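Local coordinates for protein tryptophan--tRNA ligase (Aeropyrum pernix, PDB 3A04) that catalyses the ATP-dependent attachment of L-tryptophan to tRNA(Trp), releasing AMP and diphosphate, as a class I aminoacyl-tRNA synthetase, at residues Arg27-Val32 with Arg56-Ile61; Phe83-Lys88 with Glu343-Phe348; Ser264-Thr269 with Glu273-Lys278. All coordinates share one frame; numbering follows the deposited sequence.

Interaction 1 (Arg27-Val32 with Arg56-Ile61); sequences RPFSEV and RDFDKI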
loop_
_atom_site.group_PDB
_atom_site.type_symbol
_atom_site.label_atom_id
_atom_site.label_comp_id
_atom_site.label_asym_id
_atom_site.label_seq_id
_atom_site.Cartn_x
_atom_site.Cartn_y
_atom_site.Cartn_z
ATOM N N ARG A 27 2.315 32.051 -2.899
ATOM C CA ARG A 27 2.476 33.398 -3.440
ATOM C C ARG A 27 1.254 33.907 -4.201
ATOM O O ARG A 27 0.467 33.100 -4.712
ATOM C CB ARG A 27 3.634 33.360 -4.432
ATOM C CG ARG A 27 4.889 32.781 -3.797
ATOM C CD ARG A 27 5.880 33.864 -3.307
ATOM N NE ARG A 27 5.360 34.648 -2.205
ATOM C CZ ARG A 27 5.593 35.955 -1.989
ATOM N NH1 ARG A 27 6.289 36.715 -2.830
ATOM N NH2 ARG A 27 5.072 36.536 -0.931
ATOM N N PRO A 28 1.119 35.253 -4.347
ATOM C CA PRO A 28 0.072 35.773 -5.280
ATOM C C PRO A 28 0.301 35.234 -6.662
ATOM O O PRO A 28 1.467 35.240 -7.159
ATOM C CB PRO A 28 0.329 37.290 -5.313
ATOM C CG PRO A 28 0.890 37.565 -3.851
ATOM C CD PRO A 28 1.869 36.346 -3.682
ATOM N N PHE A 29 -0.794 34.804 -7.300
ATOM C CA PHE A 29 -0.706 34.319 -8.676
ATOM C C PHE A 29 -0.139 35.333 -9.639
ATOM O O PHE A 29 0.465 34.985 -10.682
ATOM C CB PHE A 29 -2.096 33.810 -9.218
ATOM C CG PHE A 29 -1.968 33.032 -10.508
ATOM C CD1 PHE A 29 -1.705 31.679 -10.489
ATOM C CD2 PHE A 29 -2.069 33.668 -11.717
ATOM C CE1 PHE A 29 -1.499 30.955 -11.681
ATOM C CE2 PHE A 29 -1.968 32.959 -12.874
ATOM C CZ PHE A 29 -1.618 31.600 -12.851
ATOM N N SER A 30 -0.395 36.602 -9.386
ATOM C CA SER A 30 0.099 37.632 -10.341
ATOM C C SER A 30 1.651 37.604 -10.588
ATOM O O SER A 30 2.130 37.976 -11.668
ATOM C CB SER A 30 -0.359 39.020 -9.860
ATOM O OG SER A 30 -0.034 39.157 -8.485
ATOM N N GLU A 31 2.425 37.072 -9.632
ATOM C CA GLU A 31 3.895 37.022 -9.814
ATOM C C GLU A 31 4.293 36.117 -10.989
ATOM O O GLU A 31 5.396 36.244 -11.542
ATOM C CB GLU A 31 4.579 36.591 -8.522
ATOM C CG GLU A 31 4.277 37.483 -7.297
ATOM C CD GLU A 31 5.047 37.003 -6.026
ATOM O OE1 GLU A 31 5.756 35.938 -6.092
ATOM O OE2 GLU A 31 4.952 37.691 -4.969
ATOM N N VAL A 32 3.391 35.230 -11.448
ATOM C CA VAL A 32 3.787 34.410 -12.584
ATOM C C VAL A 32 3.360 34.975 -13.902
ATOM O O VAL A 32 3.619 34.355 -14.920
ATOM C CB VAL A 32 3.284 32.919 -12.538
ATOM C CG1 VAL A 32 3.833 32.190 -11.354
ATOM C CG2 VAL A 32 1.692 32.798 -12.630
ATOM N N ARG A 56 2.325 27.936 -5.759
ATOM C CA ARG A 56 3.633 27.640 -5.148
ATOM C C ARG A 56 4.437 26.899 -6.194
ATOM O O ARG A 56 3.995 25.849 -6.692
ATOM C CB ARG A 56 3.473 26.853 -3.858
ATOM C CG ARG A 56 4.884 26.541 -3.174
ATOM C CD ARG A 56 4.652 25.948 -1.815
ATOM N NE ARG A 56 3.840 24.706 -1.868
ATOM C CZ ARG A 56 2.911 24.391 -0.979
ATOM N NH1 ARG A 56 2.696 25.164 0.086
ATOM N NH2 ARG A 56 2.191 23.262 -1.120
ATOM N N ASP A 57 5.577 27.477 -6.619
ATOM C CA ASP A 57 6.504 26.846 -7.575
ATOM C C ASP A 57 5.984 26.718 -9.006
ATOM O O ASP A 57 6.618 26.061 -9.841
ATOM C CB ASP A 57 6.955 25.445 -7.025
ATOM C CG ASP A 57 7.948 25.549 -5.800
ATOM O OD1 ASP A 57 8.431 26.693 -5.524
ATOM O OD2 ASP A 57 8.237 24.496 -5.173
ATOM N N PHE A 58 4.808 27.294 -9.332
ATOM C CA PHE A 58 4.325 27.243 -10.759
ATOM C C PHE A 58 5.271 27.981 -11.731
ATOM O O PHE A 58 5.362 27.703 -12.956
ATOM C CB PHE A 58 2.867 27.819 -10.816
ATOM C CG PHE A 58 2.126 27.564 -12.127
ATOM C CD1 PHE A 58 2.174 26.318 -12.725
ATOM C CD2 PHE A 58 1.399 28.609 -12.755
ATOM C CE1 PHE A 58 1.468 26.058 -13.973
ATOM C CE2 PHE A 58 0.729 28.412 -13.968
ATOM C CZ PHE A 58 0.749 27.146 -14.590
ATOM N N ASP A 59 5.989 28.970 -11.210
ATOM C CA ASP A 59 7.135 29.555 -11.971
ATOM C C ASP A 59 8.156 28.547 -12.512
ATOM O O ASP A 59 8.520 28.578 -13.709
ATOM C CB ASP A 59 7.841 30.637 -11.143
ATOM C CG ASP A 59 8.353 30.136 -9.799
ATOM O OD1 ASP A 59 7.818 29.182 -9.230
ATOM O OD2 ASP A 59 9.297 30.764 -9.266
ATOM N N LYS A 60 8.565 27.610 -11.658
ATOM C CA LYS A 60 9.495 26.538 -12.098
ATOM C C LYS A 60 8.861 25.738 -13.217
ATOM O O LYS A 60 9.539 25.341 -14.176
ATOM C CB LYS A 60 9.826 25.607 -10.898
ATOM C CG LYS A 60 10.637 26.325 -9.776
ATOM C CD LYS A 60 10.803 25.483 -8.516
ATOM C CE LYS A 60 11.710 24.246 -8.670
ATOM N NZ LYS A 60 11.749 23.351 -7.392
ATOM N N ILE A 61 7.522 25.510 -13.125
ATOM C CA ILE A 61 6.870 24.724 -14.200
ATOM C C ILE A 61 6.959 25.453 -15.524
ATOM O O ILE A 61 7.250 24.855 -16.551
ATOM C CB ILE A 61 5.341 24.519 -13.896
ATOM C CG1 ILE A 61 5.154 23.951 -12.499
ATOM C CG2 ILE A 61 4.709 23.626 -15.008
ATOM C CD1 ILE A 61 5.827 22.484 -12.390
#

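Interaction 2 (Phe83-Lys88 with Glu343-Phe348); sequences FHFGHK and EKLERF. With CD (cadmium ion), chain C.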
loop_
_atom_site.group_PDB
_atom_site.type_symbol
_atom_site.label_atom_id
_atom_site.label_comp_id
_atom_site.label_asym_id
_atom_site.label_seq_id
_atom_site.Cartn_x
_atom_site.Cartn_y
_atom_site.Cartn_z
ATOM N N PHE A 83 -21.515 14.498 -10.518
ATOM C CA PHE A 83 -20.597 15.547 -10.931
ATOM C C PHE A 83 -21.305 16.907 -10.930
ATOM O O PHE A 83 -22.380 17.080 -11.598
ATOM C CB PHE A 83 -20.132 15.183 -12.344
ATOM C CG PHE A 83 -19.011 16.023 -12.870
ATOM C CD1 PHE A 83 -19.267 17.244 -13.455
ATOM C CD2 PHE A 83 -17.682 15.555 -12.786
ATOM C CE1 PHE A 83 -18.230 18.013 -14.017
ATOM C CE2 PHE A 83 -16.681 16.276 -13.334
ATOM C CZ PHE A 83 -16.949 17.532 -13.941
ATOM N N HIS A 84 -20.696 17.890 -10.253
ATOM C CA HIS A 84 -21.329 19.170 -10.027
ATOM C C HIS A 84 -20.426 20.329 -10.454
ATOM O O HIS A 84 -19.314 20.103 -10.986
ATOM C CB HIS A 84 -21.891 19.269 -8.559
ATOM C CG HIS A 84 -20.855 19.083 -7.484
ATOM N ND1 HIS A 84 -19.659 19.776 -7.468
ATOM C CD2 HIS A 84 -20.826 18.260 -6.399
ATOM C CE1 HIS A 84 -18.961 19.433 -6.390
ATOM N NE2 HIS A 84 -19.664 18.544 -5.710
ATOM N N PHE A 85 -20.887 21.575 -10.269
ATOM C CA PHE A 85 -20.077 22.728 -10.680
ATOM C C PHE A 85 -18.790 22.944 -9.852
ATOM O O PHE A 85 -17.914 23.642 -10.313
ATOM C CB PHE A 85 -20.969 24.011 -10.658
ATOM C CG PHE A 85 -21.759 24.157 -11.949
ATOM C CD1 PHE A 85 -22.860 23.359 -12.219
ATOM C CD2 PHE A 85 -21.328 25.040 -12.922
ATOM C CE1 PHE A 85 -23.549 23.513 -13.498
ATOM C CE2 PHE A 85 -21.953 25.176 -14.103
ATOM C CZ PHE A 85 -23.072 24.405 -14.410
ATOM N N GLY A 86 -18.715 22.368 -8.653
ATOM C CA GLY A 86 -17.420 22.334 -7.896
ATOM C C GLY A 86 -16.406 21.533 -8.735
ATOM O O GLY A 86 -15.294 21.952 -8.969
ATOM N N HIS A 87 -16.823 20.379 -9.234
ATOM C CA HIS A 87 -15.937 19.543 -10.024
ATOM C C HIS A 87 -15.646 20.252 -11.323
ATOM O O HIS A 87 -14.495 20.228 -11.828
ATOM C CB HIS A 87 -16.550 18.148 -10.300
ATOM C CG HIS A 87 -16.944 17.374 -9.067
ATOM N ND1 HIS A 87 -18.251 17.004 -8.789
ATOM C CD2 HIS A 87 -16.204 16.907 -8.029
ATOM C CE1 HIS A 87 -18.287 16.308 -7.659
ATOM N NE2 HIS A 87 -17.042 16.179 -7.215
ATOM N N LYS A 88 -16.652 20.920 -11.921
ATOM C CA LYS A 88 -16.382 21.565 -13.189
ATOM C C LYS A 88 -15.260 22.596 -13.109
ATOM O O LYS A 88 -14.525 22.776 -14.106
ATOM C CB LYS A 88 -17.698 22.236 -13.762
ATOM C CG LYS A 88 -17.481 23.217 -14.931
ATOM C CD LYS A 88 -18.882 23.656 -15.528
ATOM C CE LYS A 88 -18.757 24.692 -16.681
ATOM N NZ LYS A 88 -17.922 25.792 -16.221
ATOM N N GLU A 343 -30.847 31.584 -18.212
ATOM C CA GLU A 343 -30.711 31.376 -19.649
ATOM C C GLU A 343 -29.325 30.973 -20.084
ATOM O O GLU A 343 -29.129 30.203 -21.071
ATOM C CB GLU A 343 -31.187 32.633 -20.467
ATOM C CG GLU A 343 -32.701 32.897 -20.264
ATOM C CD GLU A 343 -33.647 31.847 -20.899
ATOM O OE1 GLU A 343 -33.312 30.715 -21.127
ATOM O OE2 GLU A 343 -34.794 32.120 -21.173
ATOM N N LYS A 344 -28.327 31.481 -19.359
ATOM C CA LYS A 344 -26.965 31.051 -19.671
ATOM C C LYS A 344 -26.808 29.543 -19.291
ATOM O O LYS A 344 -26.206 28.733 -20.031
ATOM C CB LYS A 344 -26.002 31.853 -18.788
ATOM C CG LYS A 344 -25.992 33.357 -18.945
ATOM C CD LYS A 344 -25.278 33.691 -20.211
ATOM C CE LYS A 344 -25.121 35.222 -20.344
ATOM N NZ LYS A 344 -24.876 35.543 -21.784
ATOM N N LEU A 345 -27.319 29.194 -18.134
ATOM C CA LEU A 345 -27.200 27.799 -17.620
ATOM C C LEU A 345 -27.996 26.769 -18.494
ATOM O O LEU A 345 -27.571 25.702 -18.781
ATOM C CB LEU A 345 -27.723 27.750 -16.179
ATOM C CG LEU A 345 -27.708 26.379 -15.451
ATOM C CD1 LEU A 345 -26.229 25.773 -15.474
ATOM C CD2 LEU A 345 -28.231 26.550 -13.979
ATOM N N GLU A 346 -29.152 27.175 -18.996
ATOM C CA GLU A 346 -29.968 26.311 -19.766
ATOM C C GLU A 346 -29.294 25.980 -21.026
ATOM O O GLU A 346 -29.285 24.842 -21.453
ATOM C CB GLU A 346 -31.263 27.096 -20.114
ATOM C CG GLU A 346 -31.877 26.692 -21.444
ATOM C CD GLU A 346 -33.116 27.598 -21.722
ATOM O OE1 GLU A 346 -34.056 27.543 -20.894
ATOM O OE2 GLU A 346 -33.016 28.303 -22.742
ATOM N N ARG A 347 -28.701 26.946 -21.681
ATOM C CA ARG A 347 -27.937 26.664 -22.871
ATOM C C ARG A 347 -26.670 25.792 -22.585
ATOM O O ARG A 347 -26.316 24.843 -23.327
ATOM C CB ARG A 347 -27.462 27.963 -23.465
ATOM C CG ARG A 347 -27.041 27.692 -24.797
ATOM C CD ARG A 347 -27.319 28.820 -25.635
ATOM N NE ARG A 347 -28.628 28.953 -26.264
ATOM C CZ ARG A 347 -28.756 29.809 -27.293
ATOM N NH1 ARG A 347 -27.657 30.447 -27.699
ATOM N NH2 ARG A 347 -29.907 30.043 -27.928
ATOM N N PHE A 348 -25.960 26.140 -21.523
ATOM C CA PHE A 348 -24.791 25.313 -21.146
ATOM C C PHE A 348 -25.236 23.846 -20.875
ATOM O O PHE A 348 -24.682 22.899 -21.439
ATOM C CB PHE A 348 -24.069 25.902 -19.941
ATOM C CG PHE A 348 -23.034 24.944 -19.398
ATOM C CD1 PHE A 348 -21.801 24.808 -20.056
ATOM C CD2 PHE A 348 -23.342 24.098 -18.378
ATOM C CE1 PHE A 348 -20.847 23.800 -19.634
ATOM C CE2 PHE A 348 -22.346 23.099 -17.929
ATOM C CZ PHE A 348 -21.164 22.990 -18.581
HETATM CD CD CD C . -35.184 29.538 -21.407
#

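Interaction 3 (Ser264-Thr269 with Glu273-Lys278); sequences STIFLT and EVARNK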
loop_
_atom_site.group_PDB
_atom_site.type_symbol
_atom_site.label_atom_id
_atom_site.label_comp_id
_atom_site.label_asym_id
_atom_site.label_seq_id
_atom_site.Cartn_x
_atom_site.Cartn_y
_atom_site.Cartn_z
ATOM N N SER A 264 -28.239 22.707 -3.084
ATOM C CA SER A 264 -27.318 23.782 -3.231
ATOM C C SER A 264 -26.168 23.520 -4.186
ATOM O O SER A 264 -25.197 24.291 -4.233
ATOM C CB SER A 264 -26.821 24.214 -1.865
ATOM O OG SER A 264 -27.947 24.651 -1.112
ATOM N N THR A 265 -26.325 22.445 -4.969
ATOM C CA THR A 265 -25.424 22.143 -6.065
ATOM C C THR A 265 -26.252 21.798 -7.323
ATOM O O THR A 265 -27.034 20.850 -7.292
ATOM C CB THR A 265 -24.470 20.912 -5.697
ATOM O OG1 THR A 265 -25.285 19.819 -5.253
ATOM C CG2 THR A 265 -23.661 21.247 -4.439
ATOM N N ILE A 266 -25.987 22.488 -8.414
ATOM C CA ILE A 266 -26.429 22.033 -9.741
ATOM C C ILE A 266 -25.589 20.890 -10.287
ATOM O O ILE A 266 -24.372 21.021 -10.432
ATOM C CB ILE A 266 -26.307 23.131 -10.799
ATOM C CG1 ILE A 266 -26.846 24.485 -10.272
ATOM C CG2 ILE A 266 -26.809 22.586 -12.210
ATOM C CD1 ILE A 266 -28.297 24.636 -10.138
ATOM N N PHE A 267 -26.216 19.752 -10.593
ATOM C CA PHE A 267 -25.473 18.675 -11.211
ATOM C C PHE A 267 -25.455 18.865 -12.702
ATOM O O PHE A 267 -26.449 19.354 -13.334
ATOM C CB PHE A 267 -26.109 17.323 -10.790
ATOM C CG PHE A 267 -26.054 17.122 -9.306
ATOM C CD1 PHE A 267 -24.818 17.115 -8.640
ATOM C CD2 PHE A 267 -27.208 16.966 -8.558
ATOM C CE1 PHE A 267 -24.742 16.961 -7.241
ATOM C CE2 PHE A 267 -27.156 16.776 -7.136
ATOM C CZ PHE A 267 -25.938 16.787 -6.489
ATOM N N LEU A 268 -24.362 18.485 -13.338
ATOM C CA LEU A 268 -24.298 18.615 -14.817
ATOM C C LEU A 268 -25.362 17.787 -15.560
ATOM O O LEU A 268 -25.654 18.057 -16.747
ATOM C CB LEU A 268 -22.901 18.342 -15.342
ATOM C CG LEU A 268 -22.273 19.771 -15.271
ATOM C CD1 LEU A 268 -21.900 20.135 -13.848
ATOM C CD2 LEU A 268 -21.149 19.998 -16.176
ATOM N N THR A 269 -25.892 16.787 -14.875
ATOM C CA THR A 269 -26.962 15.948 -15.489
ATOM C C THR A 269 -28.402 16.393 -15.128
ATOM O O THR A 269 -29.375 15.740 -15.541
ATOM C CB THR A 269 -26.780 14.419 -15.087
ATOM O OG1 THR A 269 -26.778 14.347 -13.668
ATOM C CG2 THR A 269 -25.468 13.899 -15.646
ATOM N N GLU A 273 -35.677 21.692 -15.929
ATOM C CA GLU A 273 -36.602 22.146 -14.883
ATOM C C GLU A 273 -36.021 22.046 -13.493
ATOM O O GLU A 273 -36.252 22.891 -12.619
ATOM C CB GLU A 273 -37.964 21.403 -14.932
ATOM C CG GLU A 273 -38.969 22.018 -13.920
ATOM C CD GLU A 273 -40.451 21.615 -14.250
ATOM O OE1 GLU A 273 -40.628 20.840 -15.231
ATOM O OE2 GLU A 273 -41.398 22.071 -13.541
ATOM N N VAL A 274 -35.315 20.949 -13.223
ATOM C CA VAL A 274 -34.657 20.749 -11.903
ATOM C C VAL A 274 -33.563 21.805 -11.656
ATOM O O VAL A 274 -33.491 22.387 -10.587
ATOM C CB VAL A 274 -33.997 19.284 -11.819
ATOM C CG1 VAL A 274 -33.169 19.094 -10.505
ATOM C CG2 VAL A 274 -35.096 18.199 -12.002
ATOM N N ALA A 275 -32.703 22.061 -12.651
ATOM C CA ALA A 275 -31.644 23.067 -12.431
ATOM C C ALA A 275 -32.209 24.440 -12.236
ATOM O O ALA A 275 -31.714 25.267 -11.407
ATOM C CB ALA A 275 -30.712 23.076 -13.625
ATOM N N ARG A 276 -33.249 24.744 -13.041
ATOM C CA ARG A 276 -33.820 26.099 -12.950
ATOM C C ARG A 276 -34.352 26.312 -11.569
ATOM O O ARG A 276 -34.138 27.341 -10.979
ATOM C CB ARG A 276 -34.931 26.299 -13.967
ATOM C CG ARG A 276 -35.495 27.711 -14.006
ATOM C CD ARG A 276 -36.254 28.000 -15.378
ATOM N NE ARG A 276 -36.679 29.427 -15.426
ATOM C CZ ARG A 276 -37.733 29.897 -14.742
ATOM N NH1 ARG A 276 -38.414 29.065 -13.948
ATOM N NH2 ARG A 276 -38.113 31.186 -14.863
ATOM N N ASN A 277 -35.050 25.338 -11.031
ATOM C CA ASN A 277 -35.584 25.557 -9.716
ATOM C C ASN A 277 -34.528 25.690 -8.642
ATOM O O ASN A 277 -34.649 26.499 -7.742
ATOM C CB ASN A 277 -36.514 24.398 -9.352
ATOM C CG ASN A 277 -37.840 24.457 -10.119
ATOM O OD1 ASN A 277 -38.217 25.503 -10.650
ATOM N ND2 ASN A 277 -38.520 23.320 -10.209
ATOM N N LYS A 278 -33.480 24.871 -8.723
ATOM C CA LYS A 278 -32.370 25.054 -7.790
ATOM C C LYS A 278 -31.786 26.434 -7.934
ATOM O O LYS A 278 -31.449 27.092 -6.923
ATOM C CB LYS A 278 -31.260 24.014 -8.073
ATOM C CG LYS A 278 -31.678 22.616 -7.795
ATOM C CD LYS A 278 -30.418 21.669 -7.961
ATOM C CE LYS A 278 -30.733 20.259 -7.454
ATOM N NZ LYS A 278 -29.602 19.359 -7.949
#

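Interaction 1 (Arg27-Val32 with Arg56-Ile61)
F29 and F58 meet through their rings at the tight centre of this contact, CE1 of F29 lying 3.9 Å from CD2 of F58, with the two side chains set obliquely to one another. Each ring is swung opposite its own backbone nitrogen (chi1 -167° in both). V32 completes the cluster as a wedge: its CG2 sits over one face of the F29 ring, offset toward the rim, and approaches the F58 ring at its edge, 4.2 Å from CD2 of F58. The other methyl, CG1 of V32, rests 3.9 Å from the backbone N of D59, near the start of helix 58-66. No hydrogen bond spans the two segments; what meets between them here is almost wholly apolar. Toward solvent the contact is looser: R27, partly exposed, and the exposed E31 pair with each other, NH1 of R27 2.7 Å from OE2 of E31, and neither touches the other segment. Backbone bonds from R27 to H55 and from F29 to F53 join segment 27-32 to strand 52-56. The contact therefore packs a short edge strand and its 3-10 turn against a strand-to-helix turn at the margin of the mixed central sheet.

Interaction 2 (Phe83-Lys88 with Glu343-Phe348)
The HIGH region, a signature of class I synthetases, opens helix 85-99 here, and beside it runs the long helix 334-364. H84 and H87 form a capping box at that helix start: H84 N donates to ND1 of H87 at 3.0 Å, in the plane of the imidazole, while G86 N gives H84 ND1 a weak bond. On the side facing helix 334-364, CZ of F85 lies 3.6 Å from CD1 of L345. The same F85 CZ is 3.8 Å from CE2 of F348. The planes of the two phenyl rings meet obliquely, at 62°. F348, with CG opposite its backbone nitrogen (chi1 170°), lies against the end of the K88 chain, whose CE is 3.5 Å from CZ of F348. K88 is extended until chi4, where the chain bends (-52°); its ammonium is bonded to D92 and H312 and has at most a long, weak cation-pi attraction to F348. Elsewhere on helix 334-364, E343 binds a cadmium ion through OE1, at 2.2 Å, and OE2, and E346 binds it through OE1. The bound cation probably offsets the repulsion between the two carboxylates. The aliphatic part of K88 serves the packing while its charge is satisfied elsewhere, which implies that between these segments the end of the HIGH region and the first turn of its helix meet helix 334-364 by apolar fit.

Interaction 3 (Ser264-Thr269 with Glu273-Lys278)
The irregular backbone of 264-269 passes alongside helix 272-280, coming closest where the CA atoms of I266 and A275 are 6.0 Å apart. I266 supplies the apolar part of the contact. Its CD1 lies 3.7 Å from CB of K278 and equally near the carbonyl O of A275, while its CG2 faces CB of A275 at 4.2 Å. Having CG1 opposite the carbonyl carbon and beside the backbone nitrogen (chi1 -45°) puts the branch ending in CD1 against the helix. K278 runs alongside it the other way, fully extended beyond CG, and delivers its ammonium to the loop: NZ donates to the carbonyl O of T265 at 3.0 Å, lying in the carbonyl plane with a C=O...N angle of 155°. The same K278 NZ stands 3.4 Å from CD2 of F267, at an oblique position relative to that ring. The strongest polar partner of this ammonium is D270, which pairs with it in a salt bridge and also accepts from F267 N, so one carboxylate ties the loop backbone to the lysine. A methionine in place of K278 would probably leave the carbonyl O of T265 without its donor and the charge of D270 without its mate. Facing away from the helix, T265 bonds through OG1 to the carbonyl of S258; F267 also touches K82 and H84. This is a loop braced on the following helix, here linking the KMSKS region, one of the two class I signatures, with the HIGH region.

Interactions 2 and 3 adjoin, with centres 8 Å apart, on one side of the chain's centre; interaction 1 lies on the opposite side, its centre about 29 Å and 35 Å from theirs. All three are buried but hold different elements. Interaction 1 closes the margin of the central sheet, interaction 2 sets the HIGH region's helix against helix 334-364, and interaction 3 sets the loop following the KMSKS region on helix 272-280. F83 O and L268 N, 3.0 Å apart in a probable hydrogen bond, stitch 83-88 to 264-269, and F85 packs on I266. Interactions 1 and 2 join mainly apolar groups; of two buried lysines, K88 packs by its chain, K278 also bonds through NZ.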